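Local coordinates for tRNA (adenine(58)-N(1))-methyltransferase TrmI (Thermus thermophilus, PDB 2PWY), which catalyses the S-adenosyl-L-methionine-dependent methylation of adenosine 58 in tRNA to N(1)-methyladenosine and is required for growth at extreme temperatures, at residues Val37-Glu40 against Ala41-Glu44; Val51-His54 against Leu55-Leu59; Thr65-Glu68 against Tyr69-Met73; Ala196-Asn200 against Ile201-Leu205. All coordinates share one frame; numbering follows the deposited sequence.

Contact 1 of 4, residues Val37-Glu40 against Ala41-Glu44; sequences VPHE and ALLE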
loop_
_atom_site.group_PDB
_atom_site.type_symbol
_atom_site.label_atom_id
_atom_site.label_comp_id
_atom_site.label_asym_id
_atom_site.label_seq_id
_atom_site.Cartn_x
_atom_site.Cartn_y
_atom_site.Cartn_z
ATOM N N VAL A 37 22.098 35.743 2.552
ATOM C CA VAL A 37 22.417 35.702 3.975
ATOM C C VAL A 37 23.864 35.249 4.146
ATOM O O VAL A 37 24.232 34.198 3.622
ATOM C CB VAL A 37 21.472 34.723 4.740
ATOM C CG1 VAL A 37 21.821 34.673 6.223
ATOM C CG2 VAL A 37 20.005 35.122 4.559
ATOM N N PRO A 38 24.681 36.026 4.893
ATOM C CA PRO A 38 26.050 35.583 5.176
ATOM C C PRO A 38 26.026 34.286 5.971
ATOM O O PRO A 38 25.151 34.094 6.827
ATOM C CB PRO A 38 26.638 36.706 6.047
ATOM C CG PRO A 38 25.702 37.844 5.943
ATOM C CD PRO A 38 24.370 37.327 5.525
ATOM N N HIS A 39 26.977 33.394 5.693
ATOM C CA HIS A 39 27.064 32.144 6.436
ATOM C C HIS A 39 27.143 32.353 7.947
ATOM O O HIS A 39 26.596 31.563 8.715
ATOM C CB HIS A 39 28.237 31.306 5.923
ATOM C CG HIS A 39 27.978 30.677 4.590
ATOM N ND1 HIS A 39 28.833 29.757 4.026
ATOM C CD2 HIS A 39 26.951 30.819 3.716
ATOM C CE1 HIS A 39 28.360 29.375 2.853
ATOM N NE2 HIS A 39 27.213 29.995 2.644
ATOM N N GLU A 40 27.799 33.431 8.369
ATOM C CA GLU A 40 27.887 33.761 9.792
ATOM C C GLU A 40 26.505 33.884 10.437
ATOM O O GLU A 40 26.316 33.455 11.579
ATOM C CB GLU A 40 28.664 35.064 10.002
ATOM C CG GLU A 40 30.138 34.988 9.619
ATOM C CD GLU A 40 30.407 35.099 8.115
ATOM O OE1 GLU A 40 29.462 35.318 7.319
ATOM O OE2 GLU A 40 31.588 34.973 7.732
ATOM N N ALA A 41 25.548 34.463 9.715
ATOM C CA ALA A 41 24.192 34.649 10.263
ATOM C C ALA A 41 23.543 33.292 10.513
ATOM O O ALA A 41 22.793 33.116 11.480
ATOM C CB ALA A 41 23.330 35.476 9.334
ATOM N N LEU A 42 23.834 32.345 9.622
ATOM C CA LEU A 42 23.302 30.985 9.708
ATOM C C LEU A 42 23.837 30.277 10.932
ATOM O O LEU A 42 23.084 29.657 11.683
ATOM C CB LEU A 42 23.643 30.186 8.447
ATOM C CG LEU A 42 23.141 30.757 7.121
ATOM C CD1 LEU A 42 23.667 29.943 5.933
ATOM C CD2 LEU A 42 21.629 30.848 7.068
ATOM N N LEU A 43 25.145 30.379 11.128
ATOM C CA LEU A 43 25.804 29.774 12.271
ATOM C C LEU A 43 25.322 30.411 13.573
ATOM O O LEU A 43 25.104 29.724 14.577
ATOM C CB LEU A 43 27.322 29.886 12.114
ATOM C CG LEU A 43 27.908 29.198 10.861
ATOM C CD1 LEU A 43 29.272 29.782 10.512
ATOM C CD2 LEU A 43 28.002 27.685 11.042
ATOM N N GLU A 44 25.130 31.725 13.543
ATOM C CA GLU A 44 24.629 32.444 14.706
ATOM C C GLU A 44 23.216 32.003 15.094
ATOM O O GLU A 44 22.930 31.807 16.279
ATOM C CB GLU A 44 24.741 33.951 14.472
ATOM C CG GLU A 44 26.171 34.413 14.731
ATOM C CD GLU A 44 26.601 35.642 13.941
ATOM O OE1 GLU A 44 25.749 36.268 13.266
ATOM O OE2 GLU A 44 27.812 35.972 14.004
#
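Glu44 N donates to Glu40 O at 2.9 Å, an i to i+4 bond in the short helix 39-45, and Leu43 N makes the matching bond to His39 O. The helix is entered straight from a strand. Pro38, at the N-cap position, has no side-chain donor or acceptor, and its carbonyl O takes the N-H of Ala41 at 2.9 Å, the donor standing 54° above the carbonyl plane and the bond well bent. Beneath this first turn lies an apolar patch. CG1 of Val37 is anti to the backbone N (chi1 179°), which carries this methyl onto Ala41 CB at 3.5 Å; the same methyl meets Leu42 CD2 at 3.9 Å, the two side chains crossing at a slant. The other branch of Leu42, CD1, lies 4.1 Å from His39 CD2, so one leucine touches both the strand residue and the imidazole. Were Leu42 cut back to an alanine, a gap would probably open beside Val37 CG1 and the His39 ring would lose its apolar neighbour on the helix. The polar ends turn elsewhere: His39 ND1 is hydrogen-bonded to Lys25 N, and Glu40, folded back at chi2 (79°), has OE2 bonded to Gly27 N. Both bonds tie the start of the helix to the loop that precedes strand 29-30, the antiparallel partner of strand 37-38. On the buried side, Leu42 packs on Leu10 and Leu12 of strand 10-13 and on Val51 of strand 50-52, which seats helix 39-45 against the four-stranded sheet of the N-terminal domain.

Contact 2 of 4, residues Val51-His54 against Leu55-Leu59; sequences VRTH and LGEEL. With SO4 (sulfate ion), chain D.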
loop_
_atom_site.group_PDB
_atom_site.type_symbol
_atom_site.label_atom_id
_atom_site.label_comp_id
_atom_site.label_asym_id
_atom_site.label_seq_id
_atom_site.Cartn_x
_atom_site.Cartn_y
_atom_site.Cartn_z
ATOM N N VAL A 51 16.590 32.836 10.206
ATOM C CA VAL A 51 17.083 34.111 9.709
ATOM C C VAL A 51 15.958 34.742 8.891
ATOM O O VAL A 51 15.525 34.178 7.883
ATOM C CB VAL A 51 18.375 33.969 8.846
ATOM C CG1 VAL A 51 18.830 35.339 8.336
ATOM C CG2 VAL A 51 19.510 33.283 9.640
ATOM N N ARG A 52 15.472 35.899 9.345
ATOM C CA ARG A 52 14.413 36.617 8.633
ATOM C C ARG A 52 15.014 37.403 7.465
ATOM O O ARG A 52 15.993 38.141 7.635
ATOM C CB ARG A 52 13.703 37.602 9.559
ATOM C CG ARG A 52 12.965 36.993 10.749
ATOM C CD ARG A 52 12.060 38.063 11.379
ATOM N NE ARG A 52 12.824 39.171 11.966
ATOM C CZ ARG A 52 12.372 40.418 12.108
ATOM N NH1 ARG A 52 11.152 40.749 11.694
ATOM N NH2 ARG A 52 13.148 41.345 12.657
ATOM N N THR A 53 14.436 37.251 6.279
ATOM C CA THR A 53 14.899 38.051 5.141
ATOM C C THR A 53 13.776 38.977 4.641
ATOM O O THR A 53 13.072 39.578 5.462
ATOM C CB THR A 53 15.516 37.168 4.032
ATOM O OG1 THR A 53 14.524 36.275 3.533
ATOM C CG2 THR A 53 16.681 36.336 4.590
ATOM N N HIS A 54 13.620 39.109 3.322
ATOM C CA HIS A 54 12.669 40.079 2.755
ATOM C C HIS A 54 11.281 39.526 2.484
ATOM O O HIS A 54 11.113 38.315 2.297
ATOM C CB HIS A 54 13.213 40.675 1.456
ATOM C CG HIS A 54 14.480 41.440 1.645
ATOM N ND1 HIS A 54 14.521 42.656 2.292
ATOM C CD2 HIS A 54 15.753 41.155 1.289
ATOM C CE1 HIS A 54 15.767 43.096 2.316
ATOM N NE2 HIS A 54 16.535 42.202 1.715
ATOM N N LEU A 55 10.304 40.435 2.469
ATOM C CA LEU A 55 8.921 40.131 2.077
ATOM C C LEU A 55 8.324 38.917 2.798
ATOM O O LEU A 55 7.714 38.040 2.167
ATOM C CB LEU A 55 8.835 39.985 0.552
ATOM C CG LEU A 55 9.292 41.233 -0.222
ATOM C CD1 LEU A 55 9.402 40.950 -1.708
ATOM C CD2 LEU A 55 8.362 42.417 0.038
ATOM N N GLY A 56 8.514 38.869 4.118
ATOM C CA GLY A 56 7.986 37.786 4.950
ATOM C C GLY A 56 8.737 36.463 4.895
ATOM O O GLY A 56 8.363 35.503 5.588
ATOM N N GLU A 57 9.791 36.399 4.078
ATOM C CA GLU A 57 10.608 35.192 3.974
ATOM C C GLU A 57 11.385 34.945 5.263
ATOM O O GLU A 57 11.783 35.878 5.965
ATOM C CB GLU A 57 11.551 35.261 2.770
ATOM C CG GLU A 57 12.413 34.021 2.508
ATOM C CD GLU A 57 11.601 32.776 2.192
ATOM O OE1 GLU A 57 11.490 32.421 0.993
ATOM O OE2 GLU A 57 11.077 32.149 3.135
ATOM N N GLU A 58 11.589 33.663 5.552
ATOM C CA GLU A 58 12.290 33.231 6.732
ATOM C C GLU A 58 12.959 31.909 6.392
ATOM O O GLU A 58 12.309 30.975 5.908
ATOM C CB GLU A 58 11.301 33.071 7.884
ATOM C CG GLU A 58 11.928 32.733 9.214
ATOM C CD GLU A 58 10.961 32.939 10.352
ATOM O OE1 GLU A 58 10.232 31.986 10.713
ATOM O OE2 GLU A 58 10.931 34.068 10.880
ATOM N N LEU A 59 14.265 31.852 6.621
ATOM C CA LEU A 59 15.032 30.634 6.417
ATOM C C LEU A 59 15.202 29.932 7.752
ATOM O O LEU A 59 15.825 30.476 8.669
ATOM C CB LEU A 59 16.406 30.957 5.814
ATOM C CG LEU A 59 16.361 31.741 4.494
ATOM C CD1 LEU A 59 17.751 32.174 4.080
ATOM C CD2 LEU A 59 15.687 30.923 3.380
HETATM S S SO4 D . 10.959 44.444 12.883
HETATM O O1 SO4 D . 10.834 44.890 11.499
HETATM O O2 SO4 D . 10.764 45.587 13.766
HETATM O O3 SO4 D . 9.953 43.420 13.160
HETATM O O4 SO4 D . 12.304 43.911 13.106
HETATM O O HOH W 1 10.403 40.992 5.961
HETATM O O HOH W 2 10.692 37.971 7.322
#
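A beta hairpin joins strands 50-52 and 58-62 at the edge of the four-stranded antiparallel sheet of the N-terminal domain, and Val51 with Leu59 forms its hydrogen-bonded pair. Val51 N gives to Leu59 O and Leu59 N returns to Val51 O, both at 2.9 Å and nearly straight. Arg52 and Glu58 follow as the non-hydrogen-bonded pair, and beyond them Thr53 N reaches Glu57 O at 3.0 Å. The chain reverses through a type I' turn from His54 to Glu57, in which Glu57 N donates to His54 O; Leu55 and Gly56 both have positive phi, a backbone setting that suits glycine. Thr53 and Glu57 run side by side. Thr53 OG1 sits between its own backbone N and carbonyl carbon (chi1 62°) and lies 3.2 Å from Glu57 CB. The Glu57 chain bends at chi2, bringing OE2 back to the N-H of Glu58 at 2.9 Å through its anti lone pair, while the same oxygen accepts from Arg15 N. One water donates to both Thr53 O, weakly, and Glu57 O, spanning the two arms of the hairpin beside the turn. Arg52 crosses Glu58 at a slant, approaching by its aliphatic part, Arg52 CG to Glu58 OE2 at 3.6 Å, with no salt bridge; its NE stays 5.6 Å from that oxygen. Its guanidinium instead holds a sulfate at its edge, NH2 giving an almost straight bond to O4 (2.7 Å) and NH1 a longer one to O3. Sulfate probably came from the crystallisation liquor, yet its capture suggests that the Arg52 charge is not quenched by Glu58 and can take up an anion from solvent.

Contact 3 of 4, residues Thr65-Glu68 against Tyr69-Met73; sequences TLEE and YLLHM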
loop_
_atom_site.group_PDB
_atom_site.type_symbol
_atom_site.label_atom_id
_atom_site.label_comp_id
_atom_site.label_asym_id
_atom_site.label_seq_id
_atom_site.Cartn_x
_atom_site.Cartn_y
_atom_site.Cartn_z
ATOM N N THR A 65 19.303 15.774 9.263
ATOM C CA THR A 65 19.300 14.370 9.625
ATOM C C THR A 65 19.983 13.575 8.503
ATOM O O THR A 65 20.155 14.081 7.382
ATOM C CB THR A 65 17.876 13.837 9.798
ATOM O OG1 THR A 65 17.190 13.894 8.536
ATOM C CG2 THR A 65 17.100 14.661 10.844
ATOM N N LEU A 66 20.361 12.328 8.791
ATOM C CA LEU A 66 20.960 11.490 7.761
ATOM C C LEU A 66 19.997 11.308 6.571
ATOM O O LEU A 66 20.425 11.332 5.419
ATOM C CB LEU A 66 21.414 10.150 8.351
ATOM C CG LEU A 66 22.069 9.160 7.385
ATOM C CD1 LEU A 66 23.259 9.787 6.647
ATOM C CD2 LEU A 66 22.499 7.897 8.115
ATOM N N GLU A 67 18.699 11.150 6.863
ATOM C CA GLU A 67 17.673 11.124 5.821
ATOM C C GLU A 67 17.745 12.388 4.947
ATOM O O GLU A 67 17.823 12.296 3.723
ATOM C CB GLU A 67 16.285 10.978 6.445
ATOM C CG GLU A 67 15.149 10.965 5.420
ATOM C CD GLU A 67 13.788 10.838 6.076
ATOM O OE1 GLU A 67 13.663 11.180 7.279
ATOM O OE2 GLU A 67 12.853 10.375 5.384
ATOM N N GLU A 68 17.741 13.564 5.573
ATOM C CA GLU A 68 17.790 14.837 4.826
ATOM C C GLU A 68 19.064 14.955 4.002
ATOM O O GLU A 68 19.033 15.400 2.854
ATOM C CB GLU A 68 17.657 16.029 5.766
ATOM C CG GLU A 68 16.236 16.181 6.305
ATOM C CD GLU A 68 16.106 17.194 7.436
ATOM O OE1 GLU A 68 17.074 17.391 8.204
ATOM O OE2 GLU A 68 15.004 17.767 7.568
ATOM N N TYR A 69 20.177 14.542 4.594
ATOM C CA TYR A 69 21.461 14.566 3.921
ATOM C C TYR A 69 21.476 13.689 2.660
ATOM O O TYR A 69 21.876 14.161 1.591
ATOM C CB TYR A 69 22.562 14.142 4.891
ATOM C CG TYR A 69 23.943 14.310 4.334
ATOM C CD1 TYR A 69 24.442 15.580 4.024
ATOM C CD2 TYR A 69 24.753 13.212 4.109
ATOM C CE1 TYR A 69 25.744 15.742 3.506
ATOM C CE2 TYR A 69 26.046 13.356 3.588
ATOM C CZ TYR A 69 26.533 14.621 3.291
ATOM O OH TYR A 69 27.809 14.750 2.780
ATOM N N LEU A 70 21.068 12.421 2.778
ATOM C CA LEU A 70 21.008 11.550 1.596
ATOM C C LEU A 70 20.177 12.135 0.469
ATOM O O LEU A 70 20.528 11.997 -0.701
ATOM C CB LEU A 70 20.472 10.151 1.928
ATOM C CG LEU A 70 21.520 9.070 2.088
ATOM C CD1 LEU A 70 22.280 9.307 3.391
ATOM C CD2 LEU A 70 20.887 7.682 2.056
ATOM N N LEU A 71 19.070 12.782 0.826
ATOM C CA LEU A 71 18.128 13.282 -0.163
ATOM C C LEU A 71 18.629 14.536 -0.879
ATOM O O LEU A 71 18.181 14.824 -1.988
ATOM C CB LEU A 71 16.771 13.541 0.477
ATOM C CG LEU A 71 16.026 12.323 1.038
ATOM C CD1 LEU A 71 14.795 12.829 1.771
ATOM C CD2 LEU A 71 15.662 11.332 -0.073
ATOM N N HIS A 72 19.565 15.259 -0.260
ATOM C CA HIS A 72 20.036 16.551 -0.789
ATOM C C HIS A 72 21.521 16.600 -1.177
ATOM O O HIS A 72 21.943 17.496 -1.920
ATOM C CB HIS A 72 19.672 17.698 0.180
ATOM C CG HIS A 72 18.203 17.805 0.452
ATOM N ND1 HIS A 72 17.341 18.488 -0.381
ATOM C CD2 HIS A 72 17.436 17.283 1.439
ATOM C CE1 HIS A 72 16.107 18.382 0.080
ATOM N NE2 HIS A 72 16.137 17.662 1.188
ATOM N N MET A 73 22.316 15.636 -0.707
ATOM C CA MET A 73 23.744 15.606 -1.036
ATOM C C MET A 73 23.996 15.414 -2.539
ATOM O O MET A 73 23.179 14.812 -3.249
ATOM C CB MET A 73 24.478 14.513 -0.241
ATOM C CG MET A 73 24.116 13.083 -0.645
ATOM S SD MET A 73 24.891 11.876 0.433
ATOM C CE MET A 73 24.566 10.380 -0.489
#
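Glu68, Tyr69 and Leu66 bury the most surface between residues 65-68 and 69-73, a continuous run along helix 66-72. Tyr69 N reaches back to Thr65 O at 2.8 Å, nearly in line with the C=O bond, and Tyr69 CB lies 3.5 Å from that same oxygen. The ring swings off the helix, CG anti to the backbone N (chi1 -172°), to stack with Phe144 and place OH on Asn140 O; Met73 CB covers one ring face, 4.0 Å above its centre. Leu66 O accepts the N-H of Leu70 in an almost straight bond, while Leu66 CD1 presses on Leu70 CD1 at 3.4 Å, tighter than ordinary van der Waals contact. Thr65 and Glu68 form a capping box at the helix start: Glu68 N gives to Thr65 OG1, and Thr65 N gives to Glu68 OE1, each at 3.0 Å, the carboxylate being met on its anti side. Glu68 OE2 meanwhile salt-bridges Arg253 of the second subunit, so this one carboxylate serves both the helix end and the tetramer. Next to it, Glu67 runs alongside Leu71, with Glu67 CG 4.1 Å from Leu71 CD1. Its carboxylate pairs with Arg220 of the second subunit. Leu66 packs on Leu112 and Phe113 of helix 109-118, whereas Leu70 comes within about 5 Å of the bound S-adenosyl-L-homocysteine, side chain to ligand, and about 4 Å from Gly109 of the cofactor site.

Contact 4 of 4, residues Ala196-Asn200 against Ile201-Leu205; sequences AYLPN and ITQVL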
loop_
_atom_site.group_PDB
_atom_site.type_symbol
_atom_site.label_atom_id
_atom_site.label_comp_id
_atom_site.label_asym_id
_atom_site.label_seq_id
_atom_site.Cartn_x
_atom_site.Cartn_y
_atom_site.Cartn_z
ATOM N N ALA A 196 20.219 -7.539 -0.623
ATOM C CA ALA A 196 20.398 -6.821 -1.884
ATOM C C ALA A 196 19.214 -5.919 -2.194
ATOM O O ALA A 196 18.061 -6.285 -1.965
ATOM C CB ALA A 196 20.612 -7.783 -3.042
ATOM N N TYR A 197 19.536 -4.753 -2.753
ATOM C CA TYR A 197 18.570 -3.727 -3.152
ATOM C C TYR A 197 18.463 -3.766 -4.679
ATOM O O TYR A 197 19.464 -3.628 -5.376
ATOM C CB TYR A 197 19.128 -2.399 -2.646
ATOM C CG TYR A 197 18.413 -1.101 -2.957
ATOM C CD1 TYR A 197 17.442 -0.589 -2.088
ATOM C CD2 TYR A 197 18.794 -0.320 -4.048
ATOM C CE1 TYR A 197 16.833 0.654 -2.335
ATOM C CE2 TYR A 197 18.186 0.925 -4.304
ATOM C CZ TYR A 197 17.223 1.401 -3.442
ATOM O OH TYR A 197 16.636 2.625 -3.681
ATOM N N LEU A 198 17.257 -3.999 -5.193
ATOM C CA LEU A 198 17.064 -4.178 -6.635
ATOM C C LEU A 198 15.762 -3.529 -7.119
ATOM O O LEU A 198 14.685 -3.845 -6.598
ATOM C CB LEU A 198 17.009 -5.664 -6.966
ATOM C CG LEU A 198 18.321 -6.440 -6.894
ATOM C CD1 LEU A 198 18.040 -7.953 -6.977
ATOM C CD2 LEU A 198 19.308 -5.982 -7.986
ATOM N N PRO A 199 15.855 -2.620 -8.105
ATOM C CA PRO A 199 14.636 -1.931 -8.546
ATOM C C PRO A 199 13.580 -2.816 -9.226
ATOM O O PRO A 199 12.373 -2.576 -9.039
ATOM C CB PRO A 199 15.150 -0.876 -9.537
ATOM C CG PRO A 199 16.627 -0.786 -9.294
ATOM C CD PRO A 199 17.052 -2.144 -8.826
ATOM N N ASN A 200 14.017 -3.801 -10.005
ATOM C CA ASN A 200 13.116 -4.557 -10.881
ATOM C C ASN A 200 12.833 -5.950 -10.351
ATOM O O ASN A 200 13.744 -6.649 -9.882
ATOM C CB ASN A 200 13.706 -4.673 -12.299
ATOM C CG ASN A 200 13.743 -3.341 -13.018
ATOM O OD1 ASN A 200 12.716 -2.847 -13.476
ATOM N ND2 ASN A 200 14.927 -2.752 -13.120
ATOM N N ILE A 201 11.577 -6.372 -10.450
ATOM C CA ILE A 201 11.232 -7.732 -10.039
ATOM C C ILE A 201 11.961 -8.794 -10.884
ATOM O O ILE A 201 12.228 -9.898 -10.405
ATOM C CB ILE A 201 9.700 -7.962 -10.036
ATOM C CG1 ILE A 201 9.323 -9.143 -9.115
ATOM C CG2 ILE A 201 9.172 -8.171 -11.457
ATOM C CD1 ILE A 201 9.716 -8.961 -7.632
ATOM N N THR A 202 12.279 -8.454 -12.135
ATOM C CA THR A 202 13.031 -9.350 -13.017
ATOM C C THR A 202 14.446 -9.595 -12.449
ATOM O O THR A 202 14.951 -10.719 -12.469
ATOM C CB THR A 202 13.126 -8.759 -14.433
ATOM O OG1 THR A 202 13.394 -7.359 -14.325
ATOM C CG2 THR A 202 11.804 -8.955 -15.180
ATOM N N GLN A 203 15.052 -8.540 -11.907
ATOM C CA GLN A 203 16.355 -8.649 -11.253
ATOM C C GLN A 203 16.248 -9.514 -9.997
ATOM O O GLN A 203 17.118 -10.349 -9.737
ATOM C CB GLN A 203 16.883 -7.267 -10.882
ATOM C CG GLN A 203 17.312 -6.426 -12.066
ATOM C CD GLN A 203 17.615 -5.010 -11.633
ATOM O OE1 GLN A 203 16.740 -4.298 -11.152
ATOM N NE2 GLN A 203 18.872 -4.604 -11.773
ATOM N N VAL A 204 15.172 -9.315 -9.231
ATOM C CA VAL A 204 14.901 -10.129 -8.044
ATOM C C VAL A 204 14.847 -11.609 -8.404
ATOM O O VAL A 204 15.511 -12.433 -7.783
ATOM C CB VAL A 204 13.585 -9.703 -7.333
ATOM C CG1 VAL A 204 13.180 -10.732 -6.240
ATOM C CG2 VAL A 204 13.726 -8.285 -6.739
ATOM N N LEU A 205 14.071 -11.947 -9.428
ATOM C CA LEU A 205 13.924 -13.339 -9.823
ATOM C C LEU A 205 15.252 -13.916 -10.293
ATOM O O LEU A 205 15.569 -15.064 -9.979
ATOM C CB LEU A 205 12.831 -13.487 -10.899
ATOM C CG LEU A 205 11.412 -13.171 -10.403
ATOM C CD1 LEU A 205 10.479 -12.955 -11.601
ATOM C CD2 LEU A 205 10.898 -14.283 -9.483
#
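Strand 192-198 passes through Pro199 and Asn200 into helix 201-211, whose first turn is closed by Val204 N to Asn200 O at 3.1 Å, in the carbonyl plane. Asn200 holds the N-cap position, but its side chain makes no capping bond; Gln203 reaches back to it instead. The OE1 of Gln203 accepts twice, from Asn200 N at 3.0 Å, in the carbonyl plane, and from Asn200 ND2 at 3.1 Å, which stands 62° above that plane. The two amide planes are 53° apart. With CG beside its own backbone N (chi1 -71°) and the chain extended beyond it, Gln203 also brings OE1 to 3.2 Å from Pro199 CD. Below, Leu198 CD2 touches Gln203 CB at 4.0 Å, and Leu198 CB faces Val204 CG2. A leucine in place of Gln203 would probably leave Asn200 N and ND2 without this shared acceptor and the asparagine amide freer to turn. Asn200 OD1 accepts from Ala236 N of the third subunit, and Thr202 OG1 is hydrogen-bonded to Pro234 O there. Together these bonds probably fix the Asn200 amide, its ND2 by Gln203 OE1 and its OD1 by the neighbouring subunit.

Contacts 1 and 2 belong to the N-terminal domain and touch each other, Val37 packing on Val51, Thr53 and Leu59, so helix 39-45 and the hairpin share one apolar layer. The helix of contact 3 lies beside the cofactor site and also packs on N-terminal strands 10-13 and 19-22; contact 4 is in the catalytic domain. All four are partly buried, but exposed residues make up three of eight touching residues in contact 1, four of nine in contact 2, one of eight in contact 3 and none in contact 4. Chemistry follows place: contacts 1 and 2 meet no other subunit of the assembly, whereas contact 3 uses carboxylates in salt bridges and contact 4 neutral amide and hydroxyl groups at subunit interfaces.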